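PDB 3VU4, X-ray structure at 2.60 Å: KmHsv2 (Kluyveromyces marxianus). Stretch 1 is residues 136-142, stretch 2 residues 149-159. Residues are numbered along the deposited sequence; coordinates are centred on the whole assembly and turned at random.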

# COMPACT_ATOMS: atom_id res chain seq x y z
N ASP A 136 -13.68 14.13 -14.65
CA ASP A 136 -13.72 13.70 -13.27
C ASP A 136 -14.52 12.41 -13.16
O ASP A 136 -15.47 12.20 -13.91
N ILE A 137 -14.11 11.56 -12.23
CA ILE A 137 -14.75 10.27 -11.99
C ILE A 137 -15.42 10.27 -10.61
O ILE A 137 -14.95 10.91 -9.67
N ARG A 138 -16.53 9.55 -10.50
CA ARG A 138 -17.25 9.45 -9.24
C ARG A 138 -17.01 8.06 -8.66
O ARG A 138 -17.25 7.05 -9.32
N PHE A 139 -16.52 8.01 -7.43
CA PHE A 139 -16.24 6.73 -6.79
C PHE A 139 -16.91 6.66 -5.41
O PHE A 139 -17.51 7.63 -4.96
N GLY A 140 -16.82 5.50 -4.76
CA GLY A 140 -17.45 5.33 -3.46
C GLY A 140 -16.55 5.35 -2.24
O GLY A 140 -16.89 4.77 -1.23
N GLY A 141 -15.40 6.00 -2.33
CA GLY A 141 -14.51 6.06 -1.18
C GLY A 141 -13.18 5.34 -1.28
O GLY A 141 -12.21 5.73 -0.62
N VAL A 142 -13.10 4.30 -2.10
CA VAL A 142 -11.86 3.55 -2.25
C VAL A 142 -11.22 3.73 -3.62
O VAL A 142 -11.88 3.65 -4.65
N LEU A 149 -2.35 2.26 -13.66
CA LEU A 149 -3.67 1.67 -13.53
C LEU A 149 -4.47 2.30 -12.38
O LEU A 149 -3.96 2.45 -11.27
N LEU A 150 -5.72 2.65 -12.64
CA LEU A 150 -6.57 3.25 -11.61
C LEU A 150 -7.69 2.28 -11.22
O LEU A 150 -8.42 1.78 -12.08
N VAL A 151 -7.80 2.02 -9.92
CA VAL A 151 -8.84 1.14 -9.39
C VAL A 151 -9.65 1.96 -8.40
O VAL A 151 -9.09 2.58 -7.50
N TYR A 152 -10.96 1.99 -8.58
CA TYR A 152 -11.81 2.75 -7.67
C TYR A 152 -13.14 2.09 -7.37
O TYR A 152 -13.70 1.36 -8.18
N SER A 153 -13.63 2.35 -6.17
CA SER A 153 -14.89 1.83 -5.66
C SER A 153 -16.06 2.44 -6.47
O SER A 153 -16.01 3.62 -6.82
N ASN A 154 -17.08 1.65 -6.77
CA ASN A 154 -18.22 2.20 -7.50
C ASN A 154 -19.00 3.09 -6.53
O ASN A 154 -19.07 2.80 -5.33
N GLU A 155 -19.58 4.17 -7.04
CA GLU A 155 -20.32 5.11 -6.21
C GLU A 155 -21.59 4.58 -5.55
O GLU A 155 -21.93 5.01 -4.45
N PHE A 156 -22.29 3.65 -6.20
CA PHE A 156 -23.53 3.11 -5.64
C PHE A 156 -23.35 1.75 -4.98
O PHE A 156 -23.98 1.47 -3.96
N ASN A 157 -22.52 0.91 -5.58
CA ASN A 157 -22.25 -0.43 -5.04
C ASN A 157 -20.86 -0.36 -4.46
O ASN A 157 -19.88 -0.45 -5.20
N LEU A 158 -20.78 -0.21 -3.14
CA LEU A 158 -19.48 -0.08 -2.47
C LEU A 158 -18.66 -1.36 -2.49
O LEU A 158 -17.48 -1.36 -2.11
N GLY A 159 -19.26 -2.45 -2.94
CA GLY A 159 -18.54 -3.71 -3.02
C GLY A 159 -18.03 -3.98 -4.44
O GLY A 159 -17.48 -5.05 -4.71

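Two backbone hydrogen bonds hold the stretches together around Ser153. Ser153 N donates to Val142 O at 2.7 Å, and the bond is nearly straight. Its O accepts from Gly140 N at 2.9 Å. Ser153 is thus bonded to Gly140, at the corner the chain turns, and to Val142, just after it. Its side chain points toward stretch 1 in the t rotamer, and its CB lies 3.6 Å from Val142 CB. Val142 is also t.

The salt bridge is a long one. Arg138 NE lies 3.4 Å from Glu155 OE2, and the hydrogen bond within it is weak. The carboxylate oxygen sits at the edge of the guanidinium, near its plane. Arg138 is m at chi1, chi2 and chi3; Glu155 is t at chi1 and chi2. Water 1 joins the same two residues through their backbones. It donates to Arg138 O at 2.6 Å and accepts from Glu155 N at 2.8 Å.

The apolar packing centres on Tyr152, chi1 p. Ile137 points toward stretch 2 with chi1 m and chi2 t. Its CG2 lies over one face of the tyrosine ring, 3.7 Å from the centroid, a CH-pi contact. Its CD1 reaches Leu150 CD2 at 4.0 Å. Leu150 also points toward stretch 1, with chi1 t and chi2 p. Phe139 CB touches Tyr152 CD2 at 3.7 Å, but the end of the Phe139 side chain, chi1 p, leads away from stretch 2.

Gly140 leaves room at the turn. A CB there would clash with Asn154 O and Leu158 CD2. Leu158, chi1 m and chi2 t, brings CD2 to 3.4 Å from Gly140 O. Asn154, chi1 t, points away. Its OD1 accepts from Phe156 N and Asn157 N, both at 2.9 Å, and so braces the loop after the strand.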

# COMPACT_ATOMS: atom_id res chain seq x y z
CB ASP A 136 -14.35 14.77 -12.38
CG ASP A 136 -13.38 15.89 -12.08
OD1 ASP A 136 -12.21 15.78 -12.51
OD2 ASP A 136 -13.79 16.87 -11.41
CB ILE A 137 -13.70 9.15 -12.07
CG1 ILE A 137 -13.16 9.07 -13.50
CG2 ILE A 137 -14.28 7.82 -11.63
CD1 ILE A 137 -11.88 8.27 -13.66
CB ARG A 138 -18.75 9.68 -9.47
CG ARG A 138 -19.06 11.07 -9.99
CD ARG A 138 -18.83 12.13 -8.91
NE ARG A 138 -19.99 12.26 -8.03
CZ ARG A 138 -20.79 13.32 -8.00
NH1 ARG A 138 -21.83 13.34 -7.18
NH2 ARG A 138 -20.53 14.37 -8.78
CB PHE A 139 -14.72 6.54 -6.68
CG PHE A 139 -14.08 7.34 -5.59
CD1 PHE A 139 -14.39 8.69 -5.41
CD2 PHE A 139 -13.14 6.75 -4.75
CE1 PHE A 139 -13.78 9.43 -4.41
CE2 PHE A 139 -12.52 7.49 -3.73
CZ PHE A 139 -12.84 8.83 -3.56
CB VAL A 142 -12.10 2.05 -2.04
CG1 VAL A 142 -10.79 1.29 -2.11
CG2 VAL A 142 -12.79 1.82 -0.70
CB LEU A 149 -3.53 0.17 -13.33
CG LEU A 149 -4.65 -0.75 -13.80
CD1 LEU A 149 -4.87 -0.57 -15.29
CD2 LEU A 149 -4.28 -2.20 -13.50
CB LEU A 150 -7.21 4.55 -12.12
CG LEU A 150 -8.00 5.39 -11.12
CD1 LEU A 150 -7.04 6.11 -10.17
CD2 LEU A 150 -8.87 6.42 -11.87
CB VAL A 151 -8.24 -0.08 -8.64
CG1 VAL A 151 -9.36 -0.96 -8.13
CG2 VAL A 151 -7.33 -0.87 -9.56
CB TYR A 152 -12.04 4.17 -8.20
CG TYR A 152 -12.72 4.25 -9.54
CD1 TYR A 152 -11.98 4.20 -10.73
CD2 TYR A 152 -14.10 4.37 -9.63
CE1 TYR A 152 -12.61 4.28 -11.96
CE2 TYR A 152 -14.74 4.45 -10.86
CZ TYR A 152 -13.99 4.40 -12.02
OH TYR A 152 -14.63 4.45 -13.24
CB SER A 153 -15.01 2.25 -4.18
OG SER A 153 -15.98 1.52 -3.47
CB ASN A 154 -19.14 1.10 -8.04
CG ASN A 154 -20.39 1.68 -8.71
OD1 ASN A 154 -21.49 1.71 -8.13
ND2 ASN A 154 -20.23 2.16 -9.94
CB GLU A 155 -20.63 6.35 -7.03
CG GLU A 155 -21.55 7.35 -6.37
CD GLU A 155 -21.91 8.47 -7.32
OE1 GLU A 155 -22.22 8.16 -8.49
OE2 GLU A 155 -21.90 9.64 -6.90
CB PHE A 156 -24.62 3.03 -6.72
CG PHE A 156 -24.96 4.36 -7.34
CD1 PHE A 156 -24.12 4.95 -8.28
CD2 PHE A 156 -26.11 5.05 -6.94
CE1 PHE A 156 -24.41 6.21 -8.83
CE2 PHE A 156 -26.40 6.30 -7.48
CZ PHE A 156 -25.55 6.88 -8.43
CB ASN A 157 -22.27 -1.48 -6.14
CG ASN A 157 -22.12 -2.89 -5.60
OD1 ASN A 157 -21.67 -3.09 -4.47
ND2 ASN A 157 -22.49 -3.88 -6.41
CB LEU A 158 -19.68 0.43 -1.04
CG LEU A 158 -20.39 1.79 -0.88
CD1 LEU A 158 -20.46 2.16 0.59
CD2 LEU A 158 -19.65 2.89 -1.65
O HOH W 1 -19.07 5.15 -9.57